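GDP-perosamine synthase (Caulobacter crescentus, PDB 3BN1) makes GDP-perosamine for the O-antigen of lipopolysaccharide by pyridoxal phosphate-dependent transfer of an amino group from L-glutamate to GDP-4-keto-6-deoxy-D-mannose. Local coordinates at residues H134-M142 and H278-M289; F43-V53 and S173-F184. All coordinates share one frame; numbering follows the deposited sequence.

Contact 1: residues H134-M142 and H278-M289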
loop_
_atom_site.group_PDB
_atom_site.type_symbol
_atom_site.label_atom_id
_atom_site.label_comp_id
_atom_site.label_asym_id
_atom_site.label_seq_id
_atom_site.Cartn_x
_atom_site.Cartn_y
_atom_site.Cartn_z
ATOM N N HIS A 134 -5.887 17.180 -12.165
ATOM C CA HIS A 134 -5.738 18.606 -11.814
ATOM C C HIS A 134 -4.240 18.907 -11.536
ATOM O O HIS A 134 -3.784 18.941 -10.411
ATOM C CB HIS A 134 -6.679 18.974 -10.627
ATOM C CG HIS A 134 -8.081 18.448 -10.753
ATOM N ND1 HIS A 134 -8.810 18.536 -11.919
ATOM C CD2 HIS A 134 -8.943 17.964 -9.819
ATOM C CE1 HIS A 134 -10.022 18.040 -11.728
ATOM N NE2 HIS A 134 -10.142 17.710 -10.452
ATOM N N LEU A 135 -3.471 19.136 -12.600
ATOM C CA LEU A 135 -2.039 19.324 -12.465
ATOM C C LEU A 135 -1.619 20.608 -11.763
ATOM O O LEU A 135 -2.166 21.674 -12.054
ATOM C CB LEU A 135 -1.464 19.325 -13.863
ATOM C CG LEU A 135 -1.266 17.986 -14.556
ATOM C CD1 LEU A 135 -0.451 18.250 -15.867
ATOM C CD2 LEU A 135 -0.561 17.009 -13.601
ATOM N N TYR A 136 -0.600 20.511 -10.905
ATOM C CA TYR A 136 -0.044 21.685 -10.228
ATOM C C TYR A 136 -0.970 22.406 -9.235
ATOM O O TYR A 136 -0.585 23.374 -8.552
ATOM C CB TYR A 136 0.611 22.590 -11.274
ATOM C CG TYR A 136 1.583 21.730 -12.051
ATOM C CD1 TYR A 136 2.302 20.742 -11.365
ATOM C CD2 TYR A 136 1.606 21.736 -13.422
ATOM C CE1 TYR A 136 3.086 19.844 -12.000
ATOM C CE2 TYR A 136 2.457 20.871 -14.100
ATOM C CZ TYR A 136 3.186 19.941 -13.376
ATOM O OH TYR A 136 4.028 19.059 -13.998
ATOM N N GLY A 137 -2.172 21.869 -9.092
ATOM C CA GLY A 137 -3.092 22.484 -8.134
ATOM C C GLY A 137 -4.228 23.219 -8.803
ATOM O O GLY A 137 -4.999 23.940 -8.149
ATOM N N GLN A 138 -4.336 23.053 -10.116
ATOM C CA GLN A 138 -5.375 23.741 -10.863
ATOM C C GLN A 138 -6.377 22.713 -11.382
ATOM O O GLN A 138 -5.973 21.818 -12.154
ATOM C CB GLN A 138 -4.745 24.438 -12.090
ATOM C CG GLN A 138 -5.726 25.213 -12.939
ATOM C CD GLN A 138 -5.136 26.401 -13.690
ATOM O OE1 GLN A 138 -5.776 27.477 -13.707
ATOM N NE2 GLN A 138 -3.906 26.272 -14.223
ATOM N N ILE A 139 -7.665 22.913 -11.064
ATOM C CA ILE A 139 -8.762 22.016 -11.584
ATOM C C ILE A 139 -8.980 22.126 -13.102
ATOM O O ILE A 139 -8.981 23.230 -13.657
ATOM C CB ILE A 139 -10.068 22.233 -10.766
ATOM C CG1 ILE A 139 -9.829 21.822 -9.285
ATOM C CG2 ILE A 139 -11.244 21.475 -11.381
ATOM C CD1 ILE A 139 -10.900 22.164 -8.266
ATOM N N CYS A 140 -9.142 20.995 -13.800
ATOM C CA CYS A 140 -9.403 21.047 -15.235
ATOM C C CYS A 140 -10.750 21.722 -15.468
ATOM O O CYS A 140 -11.510 21.962 -14.521
ATOM C CB CYS A 140 -9.599 19.627 -15.758
ATOM S SG CYS A 140 -8.126 18.577 -15.519
ATOM N N ASP A 141 -11.028 22.037 -16.735
ATOM C CA ASP A 141 -12.301 22.660 -17.079
ATOM C C ASP A 141 -13.423 21.634 -17.030
ATOM O O ASP A 141 -13.827 21.047 -18.046
ATOM C CB ASP A 141 -12.228 23.328 -18.452
ATOM C CG ASP A 141 -13.321 24.408 -18.628
ATOM O OD1 ASP A 141 -14.088 24.722 -17.691
ATOM O OD2 ASP A 141 -13.391 25.003 -19.712
ATOM N N MET A 142 -13.890 21.419 -15.816
ATOM C CA MET A 142 -14.862 20.370 -15.520
ATOM C C MET A 142 -16.195 20.329 -16.193
ATOM O O MET A 142 -16.666 19.281 -16.604
ATOM C CB MET A 142 -14.990 20.112 -14.019
ATOM C CG MET A 142 -13.685 19.698 -13.383
ATOM S SD MET A 142 -13.062 18.103 -14.062
ATOM C CE MET A 142 -14.427 16.916 -13.689
ATOM N N HIS A 278 -0.432 30.178 -16.455
ATOM C CA HIS A 278 -1.706 30.865 -16.635
ATOM C C HIS A 278 -2.651 30.347 -15.559
ATOM O O HIS A 278 -2.695 29.148 -15.199
ATOM C CB HIS A 278 -2.259 30.516 -18.022
ATOM C CG HIS A 278 -3.664 30.971 -18.256
ATOM N ND1 HIS A 278 -3.997 32.305 -18.331
ATOM C CD2 HIS A 278 -4.818 30.274 -18.418
ATOM C CE1 HIS A 278 -5.303 32.416 -18.508
ATOM N NE2 HIS A 278 -5.821 31.200 -18.562
ATOM N N VAL A 279 -3.432 31.273 -15.032
ATOM C CA VAL A 279 -4.403 30.872 -14.027
ATOM C C VAL A 279 -5.849 31.069 -14.484
ATOM O O VAL A 279 -6.297 32.218 -14.623
ATOM C CB VAL A 279 -4.182 31.698 -12.775
ATOM C CG1 VAL A 279 -5.188 31.325 -11.696
ATOM C CG2 VAL A 279 -2.797 31.399 -12.347
ATOM N N ALA A 280 -6.587 29.975 -14.650
ATOM C CA ALA A 280 -8.016 30.083 -15.033
ATOM C C ALA A 280 -8.843 30.803 -13.966
ATOM O O ALA A 280 -8.658 30.587 -12.767
ATOM C CB ALA A 280 -8.615 28.675 -15.254
ATOM N N LEU A 281 -9.855 31.555 -14.376
ATOM C CA LEU A 281 -10.660 32.239 -13.369
ATOM C C LEU A 281 -11.806 31.370 -12.859
ATOM O O LEU A 281 -12.766 31.895 -12.316
ATOM C CB LEU A 281 -11.197 33.559 -13.932
ATOM C CG LEU A 281 -10.156 34.564 -14.406
ATOM C CD1 LEU A 281 -10.792 35.815 -15.020
ATOM C CD2 LEU A 281 -9.285 34.912 -13.203
ATOM N N THR A 282 -11.701 30.057 -13.055
ATOM C CA THR A 282 -12.726 29.066 -12.660
ATOM C C THR A 282 -12.893 28.788 -11.160
ATOM O O THR A 282 -13.955 28.344 -10.716
ATOM C CB THR A 282 -12.504 27.743 -13.355
ATOM O OG1 THR A 282 -11.139 27.343 -13.148
ATOM C CG2 THR A 282 -12.762 27.922 -14.824
ATOM N N GLY A 283 -11.861 29.114 -10.384
ATOM C CA GLY A 283 -11.866 28.912 -8.930
ATOM C C GLY A 283 -10.416 29.061 -8.493
ATOM O O GLY A 283 -9.568 29.577 -9.237
ATOM N N ARG A 284 -10.118 28.533 -7.316
ATOM C CA ARG A 284 -8.778 28.655 -6.731
ATOM C C ARG A 284 -7.818 27.624 -7.257
ATOM O O ARG A 284 -8.113 26.410 -7.258
ATOM C CB ARG A 284 -8.866 28.384 -5.238
ATOM C CG ARG A 284 -7.565 28.626 -4.508
ATOM C CD ARG A 284 -7.714 28.455 -3.002
ATOM N NE ARG A 284 -6.619 29.142 -2.281
ATOM C CZ ARG A 284 -6.587 29.262 -0.953
ATOM N NH1 ARG A 284 -7.540 28.676 -0.233
ATOM N NH2 ARG A 284 -5.627 29.950 -0.336
ATOM N N HIS A 285 -6.650 28.124 -7.628
ATOM C CA HIS A 285 -5.538 27.313 -8.077
ATOM C C HIS A 285 -4.639 27.279 -6.843
ATOM O O HIS A 285 -4.172 28.315 -6.333
ATOM C CB HIS A 285 -4.878 28.070 -9.184
ATOM C CG HIS A 285 -3.753 27.350 -9.831
ATOM N ND1 HIS A 285 -2.893 26.533 -9.128
ATOM C CD2 HIS A 285 -3.282 27.415 -11.105
ATOM C CE1 HIS A 285 -1.948 26.104 -9.940
ATOM N NE2 HIS A 285 -2.166 26.604 -11.147
ATOM N N VAL A 286 -4.470 26.092 -6.282
ATOM C CA VAL A 286 -3.708 25.948 -5.056
ATOM C C VAL A 286 -2.177 25.900 -5.207
ATOM O O VAL A 286 -1.445 26.005 -4.216
ATOM C CB VAL A 286 -4.276 24.886 -4.111
ATOM C CG1 VAL A 286 -5.712 25.277 -3.614
ATOM C CG2 VAL A 286 -4.145 23.522 -4.734
ATOM N N PHE A 287 -1.694 25.847 -6.441
ATOM C CA PHE A 287 -0.252 25.913 -6.636
ATOM C C PHE A 287 0.638 24.883 -5.920
ATOM O O PHE A 287 1.596 25.213 -5.183
ATOM C CB PHE A 287 0.210 27.365 -6.446
ATOM C CG PHE A 287 -0.022 28.232 -7.659
ATOM C CD1 PHE A 287 0.847 28.173 -8.760
ATOM C CD2 PHE A 287 -1.147 29.032 -7.756
ATOM C CE1 PHE A 287 0.625 28.942 -9.949
ATOM C CE2 PHE A 287 -1.360 29.829 -8.899
ATOM C CZ PHE A 287 -0.490 29.767 -10.010
ATOM N N TRP A 288 0.356 23.608 -6.199
ATOM C CA TRP A 288 1.212 22.567 -5.665
ATOM C C TRP A 288 2.661 22.899 -6.111
ATOM O O TRP A 288 3.648 22.766 -5.361
ATOM C CB TRP A 288 0.781 21.202 -6.220
ATOM C CG TRP A 288 1.797 20.138 -5.743
ATOM C CD1 TRP A 288 2.293 19.961 -4.471
ATOM C CD2 TRP A 288 2.408 19.135 -6.558
ATOM N NE1 TRP A 288 3.226 18.916 -4.469
ATOM C CE2 TRP A 288 3.276 18.382 -5.737
ATOM C CE3 TRP A 288 2.395 18.879 -7.933
ATOM C CZ2 TRP A 288 4.096 17.369 -6.248
ATOM C CZ3 TRP A 288 3.151 17.792 -8.417
ATOM C CH2 TRP A 288 3.945 17.033 -7.570
ATOM N N MET A 289 2.784 23.412 -7.335
ATOM C CA MET A 289 4.060 23.824 -7.885
ATOM C C MET A 289 3.798 24.979 -8.813
ATOM O O MET A 289 2.805 24.924 -9.568
ATOM C CB MET A 289 4.542 22.696 -8.783
ATOM C CG MET A 289 4.734 21.435 -7.968
ATOM S SD MET A 289 6.417 20.969 -7.890
ATOM C CE MET A 289 6.203 19.602 -9.050
HETATM O O HOH W 1 -1.055 27.090 -15.633
HETATM O O HOH W 2 -7.454 28.037 -11.471
HETATM O O HOH W 3 -8.208 25.636 -10.127
HETATM O O HOH W 4 -10.599 25.330 -14.834
#
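Chi1 of -179° in Gln138 and -176° in His285 swings each CG opposite its own backbone nitrogen, and the two side chains meet across the contact. Gln138 CB lies over one imidazole face, 3.6 Å from the centroid of the His285 ring, a CH-pi contact; the opposite face is covered by Phe287 CE2. Rotation of the imidazole is fixed from within its own loop, because Phe287 N donates to His285 ND1 (3.0 Å) close to the ring plane. Beyond CB the extended Gln138 chain reaches residues 278-280. Its OE1 accepts from Ala280 N at 2.8 Å, in the carbonyl plane, and its NE2 donates to His278 O at 3.3 Å, with an N-H...O angle of 165°. Bonds at both oxygen and nitrogen thus set the amide's orientation. A backbone bond, Val286 N to Gly137 O (2.9 Å), joins the segments, and one water spans Ile139 N and Arg284 O. Further along, Trp288 CE3 approaches the edge of the Tyr136 ring, 3.9 Å from Tyr136 CD1. Trp288 NE1 is bonded to Asn187 O, and its indole touches bound 2-oxoglutarate: loop 278-289, with 134-142 packed against it, lends Trp288 to the ligand pocket of an aspartate aminotransferase-type fold.

Contact 2: residues F43-V53 and S173-F184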
loop_
_atom_site.group_PDB
_atom_site.type_symbol
_atom_site.label_atom_id
_atom_site.label_comp_id
_atom_site.label_asym_id
_atom_site.label_seq_id
_atom_site.Cartn_x
_atom_site.Cartn_y
_atom_site.Cartn_z
ATOM N N PHE A 43 -10.058 11.756 10.425
ATOM C CA PHE A 43 -9.476 12.290 9.208
ATOM C C PHE A 43 -10.427 12.091 8.026
ATOM O O PHE A 43 -10.711 13.040 7.264
ATOM C CB PHE A 43 -8.146 11.550 8.948
ATOM C CG PHE A 43 -7.349 12.128 7.805
ATOM C CD1 PHE A 43 -7.453 13.496 7.480
ATOM C CD2 PHE A 43 -6.523 11.300 7.023
ATOM C CE1 PHE A 43 -6.695 14.037 6.419
ATOM C CE2 PHE A 43 -5.783 11.847 5.925
ATOM C CZ PHE A 43 -5.869 13.208 5.628
ATOM N N GLU A 44 -11.034 10.912 7.909
ATOM C CA GLU A 44 -11.947 10.751 6.798
ATOM C C GLU A 44 -13.099 11.728 6.938
ATOM O O GLU A 44 -13.527 12.324 5.967
ATOM C CB GLU A 44 -12.479 9.300 6.644
ATOM C CG GLU A 44 -11.377 8.231 6.257
ATOM C CD GLU A 44 -11.910 6.809 6.199
ATOM O OE1 GLU A 44 -12.859 6.543 6.984
ATOM O OE2 GLU A 44 -11.405 5.974 5.387
ATOM N N LYS A 45 -13.596 11.860 8.160
ATOM C CA LYS A 45 -14.704 12.765 8.414
ATOM C C LYS A 45 -14.380 14.198 8.005
ATOM O O LYS A 45 -15.111 14.843 7.266
ATOM C CB LYS A 45 -15.014 12.735 9.907
ATOM C CG LYS A 45 -16.505 12.713 10.208
ATOM C CD LYS A 45 -16.887 13.735 11.283
ATOM C CE LYS A 45 -17.162 15.137 10.714
ATOM N NZ LYS A 45 -18.517 15.680 11.050
ATOM N N ALA A 46 -13.335 14.730 8.606
ATOM C CA ALA A 46 -12.918 16.103 8.317
ATOM C C ALA A 46 -12.646 16.296 6.836
ATOM O O ALA A 46 -12.808 17.379 6.278
ATOM C CB ALA A 46 -11.606 16.369 9.067
ATOM N N PHE A 47 -12.128 15.257 6.193
ATOM C CA PHE A 47 -11.723 15.448 4.794
ATOM C C PHE A 47 -12.891 15.505 3.889
ATOM O O PHE A 47 -12.925 16.236 2.924
ATOM C CB PHE A 47 -10.758 14.328 4.337
ATOM C CG PHE A 47 -10.013 14.672 3.068
ATOM C CD1 PHE A 47 -8.909 15.514 3.122
ATOM C CD2 PHE A 47 -10.528 14.329 1.820
ATOM C CE1 PHE A 47 -8.264 15.943 1.973
ATOM C CE2 PHE A 47 -9.877 14.740 0.652
ATOM C CZ PHE A 47 -8.703 15.524 0.728
ATOM N N ALA A 48 -13.850 14.661 4.193
ATOM C CA ALA A 48 -15.067 14.620 3.425
ATOM C C ALA A 48 -15.792 15.972 3.536
ATOM O O ALA A 48 -16.353 16.482 2.560
ATOM C CB ALA A 48 -15.930 13.492 3.968
ATOM N N ASP A 49 -15.802 16.521 4.736
ATOM C CA ASP A 49 -16.388 17.840 4.967
ATOM C C ASP A 49 -15.565 18.905 4.240
ATOM O O ASP A 49 -16.106 19.817 3.638
ATOM C CB ASP A 49 -16.365 18.235 6.474
ATOM C CG ASP A 49 -17.102 17.251 7.367
ATOM O OD1 ASP A 49 -17.999 16.511 6.894
ATOM O OD2 ASP A 49 -16.778 17.255 8.577
ATOM N N TYR A 50 -14.249 18.824 4.294
ATOM C CA TYR A 50 -13.479 19.860 3.625
ATOM C C TYR A 50 -13.754 19.867 2.147
ATOM O O TYR A 50 -13.900 20.926 1.542
ATOM C CB TYR A 50 -12.027 19.671 3.924
ATOM C CG TYR A 50 -11.169 20.726 3.293
ATOM C CD1 TYR A 50 -11.195 22.039 3.736
ATOM C CD2 TYR A 50 -10.362 20.411 2.204
ATOM C CE1 TYR A 50 -10.355 23.011 3.146
ATOM C CE2 TYR A 50 -9.509 21.354 1.628
ATOM C CZ TYR A 50 -9.531 22.659 2.093
ATOM O OH TYR A 50 -8.728 23.607 1.486
ATOM N N CYS A 51 -13.909 18.684 1.581
ATOM C CA CYS A 51 -14.282 18.579 0.180
ATOM C C CYS A 51 -15.766 18.750 -0.118
ATOM O O CYS A 51 -16.170 18.801 -1.290
ATOM C CB CYS A 51 -13.868 17.217 -0.387
ATOM S SG CYS A 51 -12.040 17.183 -0.440
ATOM N N GLY A 52 -16.577 18.766 0.926
ATOM C CA GLY A 52 -18.006 18.932 0.728
ATOM C C GLY A 52 -18.665 17.681 0.141
ATOM O O GLY A 52 -19.683 17.761 -0.545
ATOM N N VAL A 53 -18.199 16.498 0.508
ATOM C CA VAL A 53 -18.847 15.312 -0.067
ATOM C C VAL A 53 -19.250 14.421 1.077
ATOM O O VAL A 53 -18.838 14.660 2.216
ATOM C CB VAL A 53 -17.866 14.491 -0.938
ATOM C CG1 VAL A 53 -17.434 15.227 -2.165
ATOM C CG2 VAL A 53 -16.680 14.048 -0.117
ATOM N N SER A 173 -12.140 20.552 -5.254
ATOM C CA SER A 173 -11.613 19.374 -5.988
ATOM C C SER A 173 -12.139 18.180 -5.144
ATOM O O SER A 173 -12.307 18.275 -3.921
ATOM C CB SER A 173 -10.071 19.330 -5.886
ATOM O OG SER A 173 -9.709 19.583 -4.527
ATOM N N GLY A 174 -12.430 17.069 -5.802
ATOM C CA GLY A 174 -12.900 15.889 -5.123
ATOM C C GLY A 174 -14.404 15.727 -5.144
ATOM O O GLY A 174 -14.881 14.597 -4.968
ATOM N N SER A 175 -15.145 16.806 -5.397
ATOM C CA SER A 175 -16.624 16.717 -5.374
ATOM C C SER A 175 -17.203 16.705 -6.764
ATOM O O SER A 175 -18.446 16.719 -6.885
ATOM C CB SER A 175 -17.259 17.966 -4.688
ATOM O OG SER A 175 -16.809 19.162 -5.302
ATOM N N LEU A 176 -16.314 16.812 -7.769
ATOM C CA LEU A 176 -16.746 16.990 -9.158
ATOM C C LEU A 176 -17.083 15.755 -9.980
ATOM O O LEU A 176 -18.045 15.785 -10.735
ATOM C CB LEU A 176 -15.723 17.828 -9.955
ATOM C CG LEU A 176 -15.421 19.160 -9.300
ATOM C CD1 LEU A 176 -13.960 19.474 -9.462
ATOM C CD2 LEU A 176 -16.337 20.282 -9.850
ATOM N N GLY A 177 -16.272 14.705 -9.925
ATOM C CA GLY A 177 -16.618 13.520 -10.741
ATOM C C GLY A 177 -17.475 12.499 -9.947
ATOM O O GLY A 177 -18.126 12.801 -8.943
ATOM N N ASP A 178 -17.487 11.254 -10.399
ATOM C CA ASP A 178 -18.155 10.207 -9.674
ATOM C C ASP A 178 -17.369 9.936 -8.406
ATOM O O ASP A 178 -17.929 9.618 -7.330
ATOM C CB ASP A 178 -18.240 9.041 -10.636
ATOM C CG ASP A 178 -19.223 9.367 -11.775
ATOM O OD1 ASP A 178 -20.465 9.339 -11.517
ATOM O OD2 ASP A 178 -18.770 9.659 -12.913
ATOM N N CYS A 179 -16.047 10.081 -8.514
ATOM C CA CYS A 179 -15.227 9.930 -7.313
ATOM C C CYS A 179 -13.943 10.653 -7.648
ATOM O O CYS A 179 -13.810 11.260 -8.728
ATOM C CB CYS A 179 -14.942 8.469 -6.938
ATOM S SG CYS A 179 -14.192 7.552 -8.333
ATOM N N ALA A 180 -13.030 10.717 -6.695
ATOM C CA ALA A 180 -11.777 11.433 -7.011
ATOM C C ALA A 180 -10.764 10.869 -6.051
ATOM O O ALA A 180 -11.145 10.325 -5.001
ATOM C CB ALA A 180 -11.919 12.914 -6.688
ATOM N N THR A 181 -9.484 11.109 -6.357
ATOM C CA THR A 181 -8.418 10.643 -5.469
ATOM C C THR A 181 -7.414 11.768 -5.175
ATOM O O THR A 181 -7.274 12.769 -5.912
ATOM C CB THR A 181 -7.701 9.415 -6.040
ATOM O OG1 THR A 181 -7.033 9.859 -7.206
ATOM C CG2 THR A 181 -8.718 8.367 -6.515
ATOM N N PHE A 182 -6.780 11.592 -4.023
ATOM C CA PHE A 182 -5.772 12.506 -3.546
ATOM C C PHE A 182 -4.575 11.745 -3.023
ATOM O O PHE A 182 -4.671 10.578 -2.594
ATOM C CB PHE A 182 -6.295 13.340 -2.379
ATOM C CG PHE A 182 -7.452 14.207 -2.730
ATOM C CD1 PHE A 182 -8.764 13.695 -2.687
ATOM C CD2 PHE A 182 -7.238 15.534 -3.080
ATOM C CE1 PHE A 182 -9.848 14.501 -3.061
ATOM C CE2 PHE A 182 -8.299 16.401 -3.297
ATOM C CZ PHE A 182 -9.623 15.878 -3.328
ATOM N N SER A 183 -3.474 12.468 -3.010
ATOM C CA SER A 183 -2.196 11.930 -2.546
ATOM C C SER A 183 -1.645 12.759 -1.376
ATOM O O SER A 183 -1.607 13.996 -1.427
ATOM C CB SER A 183 -1.157 12.055 -3.646
ATOM O OG SER A 183 0.115 11.688 -3.111
ATOM N N PHE A 184 -1.163 12.086 -0.337
ATOM C CA PHE A 184 -0.535 12.785 0.797
ATOM C C PHE A 184 0.898 12.310 0.819
ATOM O O PHE A 184 1.554 12.290 1.853
ATOM C CB PHE A 184 -1.245 12.445 2.082
ATOM C CG PHE A 184 -2.743 12.572 1.964
ATOM C CD1 PHE A 184 -3.306 13.790 1.580
ATOM C CD2 PHE A 184 -3.606 11.519 2.321
ATOM C CE1 PHE A 184 -4.704 13.937 1.484
ATOM C CE2 PHE A 184 -4.998 11.644 2.217
ATOM C CZ PHE A 184 -5.559 12.873 1.812
HETATM O O HOH W 5 -17.677 21.034 -2.897
#
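One water donates to both Cys51 O (3.1 Å) and Ser175 OG (3.2 Å), joining the end of helix 38-51 to the loop before strand 179-183; Ser175 OG is also bonded to Lys172 O. The helix closes here in a Schellman motif: Gly52 has positive phi, Val53 N returns to Ala48 O at 2.8 Å, and a weaker bond runs from Gly52 N to Asp49 O. This turn carries Val53 onto the loop, where its CG1 packs 3.6 Å from Ser175 CA.

Deeper in, the contact is aromatic. Cys51 SG lies 4.0 Å from Phe182 CZ, an oblique sulfur-aromatic approach. Phe47, with chi1 at -164°, projects from the helix so that CE2 and CZ at its ring edge press on the face of Phe182; the centroids of Phe47 and Phe182 are 5.0 Å apart and the planes 78° apart, a T-shaped pair. Phe47 in turn offers a face to the edge of Phe184 in an offset edge-to-face arrangement, with planes at 76°. Phe43, one helical turn earlier, meets Phe184 obliquely, Phe43 CE2 to Phe184 CE2 being 3.8 Å.

Phe182 and Phe184 alternate with Ser183, whose OG instead bonds the cofactor phosphate on the modified lysine at position 188. Helix 38-51 thus packs on one face of the mixed sheet: Met197 of the adjacent antiparallel strand 196-200 touches Phe43, Phe47 and Phe184, while Ala239 and Leu246 of helix 236-247 pack against Phe43.

How the contacts relate
The centres of contacts 1 and 2 lie about 16 Å apart, and their segments alternate along the chain. They touch directly by packing: Ile139 CD1 is 3.6 Å from Ser173 N, and Met142 CG is 3.9 Å from Leu176 CD1. Glu158, on strand 155-159, adds a polar connection, since its OE1 is bonded by both His134 NE2 of contact 1 and Gly174 N of contact 2. Their relation to the active site differs. At nearest atoms, the side chain of Trp288 in contact 1 is about 3 Å from bound 2-oxoglutarate, whereas that of Phe184 in contact 2 is about 11 Å from it.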